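Local coordinates for protein DR2417 (Deinococcus radiodurans, PDB 4XWW) that acts as a metal-dependent RNase J of the metallo-beta-lactamase superfamily that binds RNA and probably degrades or matures it in the 5'-3' direction, at residues Phe308-Ser313 against Met318-Arg323; Glu193-Ala198 against Leu391-Pro396; Asp41-Val46 against Ile67-Glu72. One frame throughout, in Å; residues are numbered along the deposited sequence. Where two conformers were deposited one is given.

How the contacts relate
Contact 3 is the first that the chain meets: strand 42-46 and helix 68-72 close a loop of 20 residues, packing the helix on the eight-stranded sheet of the metallo-beta-lactamase domain. Contact 2 opens afterwards at helix 192-201. Its partner, the end of helix 384-394, returns only 192 residues later, bringing the RNA-specificity region back onto the catalytic fold. The long excursion between them contains the beta-CASP domain, and within it contact 1 closes a short loop, with four residues between its segments, that leads from strand 306-310 into helix 320-326. Contact 1 is thus nested in contact 2, while contact 3 precedes both. None touch; the centres of contacts 1 and 2 lie about 41 Å apart.

Contact 1 (Phe308-Ser313 against Met318-Arg323); sequences FVCTGS and MAVLGR. With nucleotides of chain C.
C310, the last residue of strand 306-310, lays its CB 3.8 Å from CG1 of V320, an apolar contact with the first residue of helix 320-326. T311 then does the polar work. With chi1 at 52°, its OG1 stands between the backbone N and the carbonyl carbon, where it can face two partners at once: it donates to OP1 of U6 of chain C at 2.6 Å and accepts V320 N at 3.2 Å. CG2 of V320 presses against the same oxygen. The carbonyl of T311 receives L321 N at 3.0 Å, nearly straight at the hydrogen (172°). G312 takes a positive phi (116°), and with A319 and L321 so close this leaves no room for a CB; CB of A319, the N-cap residue, lies 3.4 Å from its CA. A water receives a weak bond from G322 N and donates to G312 O, tying the turn to the helix once more. Behind the cap, R323 NH1 reaches back to M318 O (2.7 Å), which lies in the guanidinium plane although the donor sits above the plane of that carbonyl. T311 also leans on S272 and M273 of helix 271-282, and S313 on F245, a residue of the nucleotide site. The strand end and helix start of this parallel beta-CASP sheet therefore form a phosphate-binding corner. T311 OG1 links the RNA backbone to the helix; V320 N-H, donated to this hydroxyl, would be expected to polarise it, and the helix's amino end probably eases the negative charge of the U6 phosphate.

Contact 2 (Glu193-Ala198 against Leu391-Pro396); sequences ERVEQA and LNLTRP
Two helices on the outer face of the seven-stranded sheet in the metallo-beta-lactamase sandwich meet here, helix 192-201 laying V195 and E196 against L393 and T394 at the carboxyl end of helix 384-394. L393 is the side chain that reaches across. Its CG lies anti to the carbonyl carbon (chi1 -76°), which carries CD2 over the side chain of E196; that methyl lies 3.8 Å from both CB and CD of E196, so it runs along the whole extended arm as far as the carboxylate. Deeper in, CG1 of V195 touches CG2 of T394 at 3.5 Å, methyl against methyl, and also meets L393 CB at 4.1 Å, where the two side chains cross at about a right angle. T394 OG1 bonds I390 O in its own helix, leaving CG2 to meet V195. One water joins the two backbones, donating to E196 O and to L393 O, each at 2.7 Å; it bridges the two carbonyls where the helices come close, with E196 and L393 only 4.9 Å apart at their CA atoms. Immediately afterwards R395 takes a positive phi (47°) and the chain leaves the helix toward strand 398-402. T394 packs on L206 of strand 205-209 and L171 of strand 168-172, and A198 on L171 and I162 of strand 159-165, while R194 makes a salt bridge to E147 of strand 144-150. The end of helix 384-394 and helix 192-201 thus pack on the same sheet, over strands 159-165, 168-172 and 205-209.

Contact 3 (Asp41-Val46 against Ile67-Glu72); sequences DEIVVV and IDYLLE
Y69 and L70, the two helix residues that press on strand 42-46, are carried by a short turn whose first backbone bond runs from L71 N to I67 O at 3.0 Å, I67 being the N-cap; E72 N to D68 O follows. Everything that crosses to the strand is apolar. I43 and V45 alternate along the strand with V44 and V46, so that both point at the helix. I43 holds CG1 anti to its carbonyl carbon (chi1 -75°), and the extended arm puts CD1 3.9 Å from CE2 of Y69, coming in obliquely to the ring. The same methyl is 4.2 Å from the Y69 hydroxyl oxygen, so it lies near the outer end of the ring. Y69 gets there because CG is anti to the backbone N (chi1 -178°), which extends the ring from the helix toward I43. One residue on, L70 sends CD2 to CG2 of V45, the two branched tips meeting end to end at 4.1 Å. The backbones stay well apart, 9.1 Å between the CA atoms of I43 and L70, leaving side chains alone to bridge the layers. Around them, L70 also rests on V36 and W80 of the flanking strands, and Y69 extends over E20 and I22 of strand 19-23. At the helix start, D68 makes a salt bridge with R66. Helix 68-72 is therefore held to the outer face of the eight-stranded sheet by apolar packing, without a polar link between strand and helix, and the contact's cohesion rests on burial of aliphatic and aromatic carbon.

Contact 1 (Phe308-Ser313 against Met318-Arg323)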
loop_
_atom_site.group_PDB
_atom_site.type_symbol
_atom_site.label_atom_id
_atom_site.label_comp_id
_atom_site.label_asym_id
_atom_site.label_seq_id
_atom_site.Cartn_x
_atom_site.Cartn_y
_atom_site.Cartn_z
ATOM N N PHE A 308 -6.202 -27.301 -6.100
ATOM C CA PHE A 308 -6.653 -26.224 -6.969
ATOM C C PHE A 308 -5.508 -25.241 -7.179
ATOM O O PHE A 308 -4.961 -24.722 -6.208
ATOM C CB PHE A 308 -7.842 -25.470 -6.351
ATOM C CG PHE A 308 -9.098 -26.265 -6.239
ATOM C CD1 PHE A 308 -9.360 -27.023 -5.103
ATOM C CD2 PHE A 308 -10.059 -26.215 -7.233
ATOM C CE1 PHE A 308 -10.547 -27.736 -4.988
ATOM C CE2 PHE A 308 -11.231 -26.921 -7.124
ATOM C CZ PHE A 308 -11.478 -27.686 -6.000
ATOM N N VAL A 309 -5.162 -24.973 -8.433
ATOM C CA VAL A 309 -4.193 -23.924 -8.758
ATOM C C VAL A 309 -5.022 -22.758 -9.280
ATOM O O VAL A 309 -5.727 -22.907 -10.264
ATOM C CB VAL A 309 -3.164 -24.386 -9.805
ATOM C CG1 VAL A 309 -2.170 -23.283 -10.091
ATOM C CG2 VAL A 309 -2.446 -25.625 -9.325
ATOM N N CYS A 310 -4.976 -21.621 -8.569
ATOM C CA CYS A 310 -5.958 -20.528 -8.710
ATOM C C CYS A 310 -5.343 -19.158 -9.045
ATOM O O CYS A 310 -4.264 -18.831 -8.575
ATOM C CB CYS A 310 -6.750 -20.348 -7.413
ATOM S SG CYS A 310 -7.489 -21.817 -6.648
ATOM N N THR A 311 -6.077 -18.341 -9.806
ATOM C CA THR A 311 -5.733 -16.947 -10.013
ATOM C C THR A 311 -5.973 -16.133 -8.747
ATOM O O THR A 311 -6.764 -16.533 -7.899
ATOM C CB THR A 311 -6.574 -16.358 -11.130
ATOM O OG1 THR A 311 -7.957 -16.615 -10.863
ATOM C CG2 THR A 311 -6.206 -16.994 -12.485
ATOM N N GLY A 312 -5.319 -14.982 -8.653
ATOM C CA GLY A 312 -5.594 -14.059 -7.575
ATOM C C GLY A 312 -4.471 -13.785 -6.605
ATOM O O GLY A 312 -4.733 -13.274 -5.524
ATOM N N SER A 313 -3.233 -14.065 -7.001
ATOM C CA SER A 313 -2.100 -14.012 -6.073
ATOM C C SER A 313 -1.827 -12.602 -5.545
ATOM O O SER A 313 -1.198 -12.432 -4.501
ATOM C CB SER A 313 -0.842 -14.567 -6.744
ATOM O OG SER A 313 -0.310 -13.635 -7.662
ATOM N N MET A 318 -11.918 -10.066 -7.709
ATOM C CA MET A 318 -12.719 -10.844 -8.649
ATOM C C MET A 318 -11.987 -12.051 -9.225
ATOM O O MET A 318 -12.553 -12.791 -10.032
ATOM C CB MET A 318 -13.202 -9.957 -9.795
ATOM C CG MET A 318 -14.207 -8.922 -9.363
ATOM S SD MET A 318 -15.649 -9.728 -8.661
ATOM C CE MET A 318 -15.837 -8.792 -7.142
ATOM N N ALA A 319 -10.727 -12.245 -8.850
ATOM C CA ALA A 319 -10.036 -13.461 -9.254
ATOM C C ALA A 319 -10.516 -14.589 -8.357
ATOM O O ALA A 319 -11.331 -14.368 -7.459
ATOM C CB ALA A 319 -8.525 -13.304 -9.174
ATOM N N VAL A 320 -10.012 -15.793 -8.591
ATOM C CA VAL A 320 -10.588 -16.959 -7.928
ATOM C C VAL A 320 -10.342 -16.945 -6.422
ATOM O O VAL A 320 -11.290 -17.110 -5.640
ATOM C CB VAL A 320 -10.051 -18.271 -8.560
ATOM C CG1 VAL A 320 -10.416 -19.469 -7.697
ATOM C CG2 VAL A 320 -10.638 -18.421 -9.938
ATOM N N LEU A 321 -9.102 -16.722 -6.007
ATOM C CA LEU A 321 -8.819 -16.673 -4.586
ATOM C C LEU A 321 -9.685 -15.598 -3.893
ATOM O O LEU A 321 -10.266 -15.851 -2.840
ATOM C CB LEU A 321 -7.345 -16.422 -4.331
ATOM C CG LEU A 321 -7.017 -16.427 -2.841
ATOM C CD1 LEU A 321 -7.330 -17.782 -2.196
ATOM C CD2 LEU A 321 -5.575 -16.043 -2.664
ATOM N N GLY A 322 -9.781 -14.413 -4.492
ATOM C CA GLY A 322 -10.655 -13.376 -3.956
ATOM C C GLY A 322 -12.080 -13.823 -3.744
ATOM O O GLY A 322 -12.668 -13.600 -2.680
ATOM N N ARG A 323 -12.655 -14.480 -4.740
ATOM C CA ARG A 323 -14.024 -14.922 -4.592
ATOM C C ARG A 323 -14.149 -16.028 -3.541
ATOM O O ARG A 323 -15.116 -16.048 -2.783
ATOM C CB ARG A 323 -14.583 -15.367 -5.936
ATOM C CG ARG A 323 -14.488 -14.263 -6.969
ATOM C CD ARG A 323 -15.503 -14.428 -8.059
ATOM N NE ARG A 323 -15.451 -15.753 -8.666
ATOM C CZ ARG A 323 -14.597 -16.109 -9.622
ATOM N NH1 ARG A 323 -13.705 -15.238 -10.078
ATOM N NH2 ARG A 323 -14.635 -17.337 -10.120
ATOM P P U C 6 -8.950 -14.318 -13.314
ATOM O OP1 U C 6 -9.590 -15.313 -12.414
ATOM O OP2 U C 6 -8.141 -14.758 -14.486
ATOM O "O5'" U C 6 -10.088 -13.361 -13.895
ATOM C "C5'" U C 6 -10.912 -12.579 -13.045
ATOM C "C4'" U C 6 -11.729 -11.593 -13.840
ATOM O "O4'" U C 6 -10.847 -10.656 -14.513
ATOM C "C3'" U C 6 -12.556 -12.193 -14.966
ATOM O "O3'" U C 6 -13.779 -12.750 -14.521
ATOM C "C2'" U C 6 -12.717 -11.022 -15.925
ATOM O "O2'" U C 6 -13.703 -10.116 -15.453
ATOM C "C1'" U C 6 -11.352 -10.351 -15.799
ATOM N N1 U C 6 -10.398 -10.844 -16.824
ATOM C C2 U C 6 -10.397 -10.207 -18.052
ATOM O O2 U C 6 -11.133 -9.270 -18.309
ATOM N N3 U C 6 -9.499 -10.703 -18.969
ATOM C C4 U C 6 -8.620 -11.754 -18.793
ATOM O O4 U C 6 -7.873 -12.084 -19.718
ATOM C C5 U C 6 -8.682 -12.364 -17.500
ATOM C C6 U C 6 -9.545 -11.900 -16.591
ATOM P P U C 7 -14.415 -13.983 -15.302
ATOM O OP1 U C 7 -13.515 -15.149 -15.133
ATOM O OP2 U C 7 -14.769 -13.526 -16.667
ATOM O "O5'" U C 7 -15.764 -14.257 -14.503
ATOM C "C5'" U C 7 -15.737 -14.759 -13.156
ATOM C "C4'" U C 7 -16.755 -14.034 -12.308
ATOM O "O4'" U C 7 -17.977 -13.850 -13.075
ATOM C "C3'" U C 7 -17.175 -14.762 -11.037
ATOM O "O3'" U C 7 -17.537 -13.826 -10.028
ATOM C "C2'" U C 7 -18.393 -15.549 -11.502
ATOM O "O2'" U C 7 -19.269 -15.888 -10.448
ATOM C "C1'" U C 7 -19.045 -14.547 -12.453
ATOM N N1 U C 7 -19.892 -15.162 -13.491
ATOM C C2 U C 7 -20.777 -16.147 -13.092
ATOM O O2 U C 7 -20.874 -16.523 -11.936
ATOM N N3 U C 7 -21.545 -16.674 -14.099
ATOM C C4 U C 7 -21.527 -16.328 -15.433
ATOM O O4 U C 7 -22.284 -16.902 -16.219
ATOM C C5 U C 7 -20.591 -15.301 -15.767
ATOM C C6 U C 7 -19.829 -14.761 -14.809
ATOM P P U C 5 -2.391 -13.117 -13.270
ATOM O OP1 U C 5 -1.865 -12.584 -11.994
ATOM O OP2 U C 5 -2.348 -14.571 -13.528
ATOM O "O5'" U C 5 -3.901 -12.640 -13.423
ATOM C "C5'" U C 5 -4.888 -13.099 -12.489
ATOM C "C4'" U C 5 -5.979 -12.072 -12.314
ATOM O "O4'" U C 5 -5.556 -10.785 -12.837
ATOM C "C3'" U C 5 -7.269 -12.348 -13.066
ATOM O "O3'" U C 5 -8.065 -13.335 -12.428
ATOM C "C2'" U C 5 -7.904 -10.967 -13.080
ATOM O "O2'" U C 5 -8.476 -10.612 -11.841
ATOM C "C1'" U C 5 -6.682 -10.092 -13.357
ATOM N N1 U C 5 -6.476 -9.865 -14.794
ATOM C C2 U C 5 -7.213 -8.860 -15.390
ATOM O O2 U C 5 -7.991 -8.156 -14.770
ATOM N N3 U C 5 -6.992 -8.704 -16.734
ATOM C C4 U C 5 -6.142 -9.435 -17.533
ATOM O O4 U C 5 -6.056 -9.169 -18.732
ATOM C C5 U C 5 -5.423 -10.466 -16.846
ATOM C C6 U C 5 -5.616 -10.646 -15.534
HETATM O O HOH W 1 -7.593 -12.832 -5.323
#

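Contact 2 (Glu193-Ala198 against Leu391-Pro396)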
loop_
_atom_site.group_PDB
_atom_site.type_symbol
_atom_site.label_atom_id
_atom_site.label_comp_id
_atom_site.label_asym_id
_atom_site.label_seq_id
_atom_site.Cartn_x
_atom_site.Cartn_y
_atom_site.Cartn_z
ATOM N N GLU A 193 28.228 -19.147 -19.813
ATOM C CA GLU A 193 29.347 -19.363 -20.730
ATOM C C GLU A 193 29.350 -18.269 -21.795
ATOM O O GLU A 193 30.389 -17.664 -22.089
ATOM C CB GLU A 193 29.229 -20.748 -21.366
ATOM C CG GLU A 193 30.339 -21.122 -22.321
ATOM C CD GLU A 193 30.126 -22.500 -22.925
ATOM O OE1 GLU A 193 29.010 -22.773 -23.419
ATOM O OE2 GLU A 193 31.073 -23.316 -22.898
ATOM N N ARG A 194 28.178 -17.993 -22.362
ATOM C CA ARG A 194 28.091 -17.001 -23.432
ATOM C C ARG A 194 28.369 -15.614 -22.892
ATOM O O ARG A 194 29.010 -14.799 -23.547
ATOM C CB ARG A 194 26.720 -17.017 -24.109
ATOM C CG ARG A 194 26.598 -15.976 -25.208
ATOM C CD ARG A 194 27.539 -16.370 -26.377
ATOM N NE ARG A 194 27.650 -15.413 -27.489
ATOM C CZ ARG A 194 28.508 -14.392 -27.532
ATOM N NH1 ARG A 194 29.314 -14.136 -26.490
ATOM N NH2 ARG A 194 28.558 -13.618 -28.609
ATOM N N VAL A 195 27.858 -15.345 -21.690
ATOM C CA VAL A 195 28.050 -14.048 -21.056
ATOM C C VAL A 195 29.536 -13.831 -20.743
ATOM O O VAL A 195 30.085 -12.755 -20.997
ATOM C CB VAL A 195 27.186 -13.928 -19.773
ATOM C CG1 VAL A 195 27.571 -12.695 -18.963
ATOM C CG2 VAL A 195 25.675 -13.910 -20.134
ATOM N N GLU A 196 30.185 -14.858 -20.204
ATOM C CA GLU A 196 31.614 -14.769 -19.914
ATOM C C GLU A 196 32.428 -14.540 -21.198
ATOM O O GLU A 196 33.383 -13.755 -21.216
ATOM C CB GLU A 196 32.096 -16.032 -19.202
ATOM C CG GLU A 196 33.599 -16.029 -18.958
ATOM C CD GLU A 196 34.025 -17.024 -17.902
ATOM O OE1 GLU A 196 33.345 -18.062 -17.752
ATOM O OE2 GLU A 196 35.041 -16.759 -17.221
ATOM N N GLN A 197 32.048 -15.229 -22.277
ATOM C CA GLN A 197 32.695 -15.030 -23.571
ATOM C C GLN A 197 32.521 -13.587 -24.027
ATOM O O GLN A 197 33.443 -12.997 -24.562
ATOM C CB GLN A 197 32.129 -15.984 -24.633
ATOM C CG GLN A 197 32.795 -15.878 -26.010
ATOM C CD GLN A 197 34.276 -16.243 -25.986
ATOM O OE1 GLN A 197 34.683 -17.209 -25.338
ATOM N NE2 GLN A 197 35.083 -15.452 -26.657
ATOM N N ALA A 198 31.337 -13.020 -23.789
ATOM C CA ALA A 198 31.064 -11.652 -24.215
ATOM C C ALA A 198 32.005 -10.697 -23.488
ATOM O O ALA A 198 32.536 -9.769 -24.083
ATOM C CB ALA A 198 29.582 -11.272 -23.958
ATOM N N LEU A 391 28.106 -8.463 -13.673
ATOM C CA LEU A 391 29.071 -7.367 -13.764
ATOM C C LEU A 391 30.506 -7.889 -13.815
ATOM O O LEU A 391 31.316 -7.368 -14.572
ATOM C CB LEU A 391 28.887 -6.391 -12.582
ATOM C CG LEU A 391 27.720 -5.404 -12.735
ATOM C CD1 LEU A 391 27.123 -5.022 -11.398
ATOM C CD2 LEU A 391 28.187 -4.151 -13.475
ATOM N N ASN A 392 30.820 -8.931 -13.049
ATOM C CA ASN A 392 32.181 -9.477 -13.041
ATOM C C ASN A 392 32.516 -10.249 -14.317
ATOM O O ASN A 392 33.655 -10.230 -14.780
ATOM C CB ASN A 392 32.398 -10.396 -11.826
ATOM C CG ASN A 392 32.548 -9.629 -10.508
ATOM O OD1 ASN A 392 33.002 -8.482 -10.481
ATOM N ND2 ASN A 392 32.165 -10.271 -9.410
ATOM N N LEU A 393 31.524 -10.934 -14.872
ATOM C CA LEU A 393 31.731 -11.726 -16.079
ATOM C C LEU A 393 31.846 -10.850 -17.332
ATOM O O LEU A 393 32.625 -11.149 -18.236
ATOM C CB LEU A 393 30.583 -12.726 -16.244
ATOM C CG LEU A 393 30.605 -13.960 -15.349
ATOM C CD1 LEU A 393 29.361 -14.789 -15.605
ATOM C CD2 LEU A 393 31.870 -14.811 -15.647
ATOM N N THR A 394 31.055 -9.780 -17.386
ATOM C CA THR A 394 31.017 -8.928 -18.577
ATOM C C THR A 394 32.087 -7.841 -18.579
ATOM O O THR A 394 32.505 -7.387 -19.660
ATOM C CB THR A 394 29.649 -8.271 -18.768
ATOM O OG1 THR A 394 29.261 -7.618 -17.559
ATOM C CG2 THR A 394 28.614 -9.317 -19.143
ATOM N N ARG A 395 32.532 -7.423 -17.396
ATOM C CA ARG A 395 33.590 -6.407 -17.303
ATOM C C ARG A 395 33.332 -5.213 -18.228
ATOM O O ARG A 395 34.187 -4.860 -19.043
ATOM C CB ARG A 395 34.957 -7.024 -17.637
ATOM C CG ARG A 395 35.587 -7.787 -16.482
ATOM C CD ARG A 395 36.144 -9.140 -16.924
ATOM N NE ARG A 395 37.093 -9.039 -18.028
ATOM C CZ ARG A 395 37.323 -10.019 -18.898
ATOM N NH1 ARG A 395 36.661 -11.162 -18.791
ATOM N NH2 ARG A 395 38.207 -9.858 -19.879
ATOM N N PRO A 396 32.144 -4.596 -18.126
ATOM C CA PRO A 396 31.743 -3.618 -19.141
ATOM C C PRO A 396 32.460 -2.282 -18.982
ATOM O O PRO A 396 32.798 -1.868 -17.869
ATOM C CB PRO A 396 30.245 -3.456 -18.884
ATOM C CG PRO A 396 30.151 -3.591 -17.406
ATOM C CD PRO A 396 31.149 -4.674 -17.038
HETATM O O HOH W 2 34.633 -12.666 -19.089
#

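Contact 3 (Asp41-Val46 against Ile67-Glu72)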
loop_
_atom_site.group_PDB
_atom_site.type_symbol
_atom_site.label_atom_id
_atom_site.label_comp_id
_atom_site.label_asym_id
_atom_site.label_seq_id
_atom_site.Cartn_x
_atom_site.Cartn_y
_atom_site.Cartn_z
ATOM N N ASP A 41 20.426 6.234 -39.638
ATOM C CA ASP A 41 18.995 6.258 -39.921
ATOM C C ASP A 41 18.334 4.892 -39.720
ATOM O O ASP A 41 17.328 4.573 -40.354
ATOM C CB ASP A 41 18.741 6.765 -41.336
ATOM C CG ASP A 41 18.947 8.269 -41.458
ATOM O OD1 ASP A 41 18.967 8.959 -40.413
ATOM O OD2 ASP A 41 19.078 8.760 -42.600
ATOM N N GLU A 42 18.905 4.087 -38.832
ATOM C CA GLU A 42 18.326 2.791 -38.515
ATOM C C GLU A 42 17.957 2.714 -37.044
ATOM O O GLU A 42 18.703 3.162 -36.173
ATOM C CB GLU A 42 19.287 1.652 -38.880
ATOM C CG GLU A 42 19.581 1.560 -40.381
ATOM C CD GLU A 42 20.508 0.400 -40.728
ATOM O OE1 GLU A 42 21.123 -0.176 -39.805
ATOM O OE2 GLU A 42 20.625 0.066 -41.930
ATOM N N ILE A 43 16.799 2.124 -36.779
ATOM C CA ILE A 43 16.357 1.915 -35.415
ATOM C C ILE A 43 15.964 0.467 -35.167
ATOM O O ILE A 43 15.284 -0.143 -35.979
ATOM C CB ILE A 43 15.163 2.838 -35.073
ATOM C CG1 ILE A 43 15.669 4.268 -34.861
ATOM C CG2 ILE A 43 14.416 2.322 -33.847
ATOM C CD1 ILE A 43 14.561 5.326 -34.790
ATOM N N VAL A 44 16.399 -0.070 -34.032
ATOM C CA VAL A 44 15.878 -1.326 -33.514
ATOM C C VAL A 44 15.179 -1.018 -32.198
ATOM O O VAL A 44 15.710 -0.261 -31.386
ATOM C CB VAL A 44 16.995 -2.357 -33.296
ATOM C CG1 VAL A 44 16.413 -3.686 -32.812
ATOM C CG2 VAL A 44 17.788 -2.555 -34.591
ATOM N N VAL A 45 13.994 -1.583 -31.990
ATOM C CA VAL A 45 13.266 -1.368 -30.724
ATOM C C VAL A 45 13.232 -2.665 -29.923
ATOM O O VAL A 45 13.138 -3.751 -30.495
ATOM C CB VAL A 45 11.820 -0.875 -30.970
ATOM C CG1 VAL A 45 11.163 -0.397 -29.641
ATOM C CG2 VAL A 45 11.800 0.259 -31.987
ATOM N N VAL A 46 13.292 -2.566 -28.597
ATOM C CA VAL A 46 13.272 -3.758 -27.760
ATOM C C VAL A 46 12.095 -3.683 -26.787
ATOM O O VAL A 46 12.010 -2.742 -26.002
ATOM C CB VAL A 46 14.591 -3.923 -26.999
ATOM C CG1 VAL A 46 14.531 -5.158 -26.081
ATOM C CG2 VAL A 46 15.770 -4.041 -27.990
ATOM N N ILE A 67 4.751 7.121 -27.619
ATOM C CA ILE A 67 5.625 6.692 -28.708
ATOM C C ILE A 67 5.832 7.791 -29.735
ATOM O O ILE A 67 6.151 7.504 -30.898
ATOM C CB ILE A 67 5.094 5.423 -29.417
ATOM C CG1 ILE A 67 3.682 5.645 -29.962
ATOM C CG2 ILE A 67 5.174 4.210 -28.482
ATOM C CD1 ILE A 67 3.253 4.585 -30.975
ATOM N N ASP A 68 5.671 9.045 -29.302
ATOM C CA ASP A 68 5.943 10.205 -30.158
ATOM C C ASP A 68 7.230 10.029 -30.953
ATOM O O ASP A 68 7.275 10.319 -32.153
ATOM C CB ASP A 68 6.057 11.492 -29.338
ATOM C CG ASP A 68 4.838 11.759 -28.485
ATOM O OD1 ASP A 68 4.332 10.810 -27.852
ATOM O OD2 ASP A 68 4.391 12.926 -28.437
ATOM N N TYR A 69 8.278 9.562 -30.280
ATOM C CA TYR A 69 9.574 9.409 -30.940
ATOM C C TYR A 69 9.506 8.423 -32.105
ATOM O O TYR A 69 10.027 8.703 -33.186
ATOM C CB TYR A 69 10.645 8.960 -29.944
ATOM C CG TYR A 69 12.020 8.838 -30.572
ATOM C CD1 TYR A 69 12.862 9.937 -30.680
ATOM C CD2 TYR A 69 12.466 7.623 -31.069
ATOM C CE1 TYR A 69 14.116 9.821 -31.267
ATOM C CE2 TYR A 69 13.702 7.495 -31.634
ATOM C CZ TYR A 69 14.529 8.590 -31.733
ATOM O OH TYR A 69 15.768 8.445 -32.327
ATOM N N LEU A 70 8.871 7.276 -31.882
ATOM C CA LEU A 70 8.767 6.240 -32.912
ATOM C C LEU A 70 7.919 6.688 -34.088
ATOM O O LEU A 70 8.197 6.330 -35.233
ATOM C CB LEU A 70 8.199 4.944 -32.316
ATOM C CG LEU A 70 9.067 4.326 -31.219
ATOM C CD1 LEU A 70 8.478 3.022 -30.691
ATOM C CD2 LEU A 70 10.445 4.092 -31.773
ATOM N N LEU A 71 6.884 7.477 -33.811
ATOM C CA LEU A 71 6.055 8.030 -34.874
ATOM C C LEU A 71 6.855 8.977 -35.748
ATOM O O LEU A 71 6.719 8.964 -36.966
ATOM C CB LEU A 71 4.841 8.752 -34.287
ATOM C CG LEU A 71 3.885 7.829 -33.535
ATOM C CD1 LEU A 71 2.906 8.636 -32.700
ATOM C CD2 LEU A 71 3.136 6.946 -34.529
ATOM N N GLU A 72 7.687 9.800 -35.124
ATOM C CA GLU A 72 8.478 10.759 -35.876
ATOM C C GLU A 72 9.452 10.047 -36.803
ATOM O O GLU A 72 9.738 10.518 -37.902
ATOM C CB GLU A 72 9.243 11.697 -34.936
ATOM C CG GLU A 72 10.233 12.589 -35.670
ATOM C CD GLU A 72 10.915 13.594 -34.768
ATOM O OE1 GLU A 72 10.394 13.850 -33.662
ATOM O OE2 GLU A 72 11.970 14.133 -35.172
#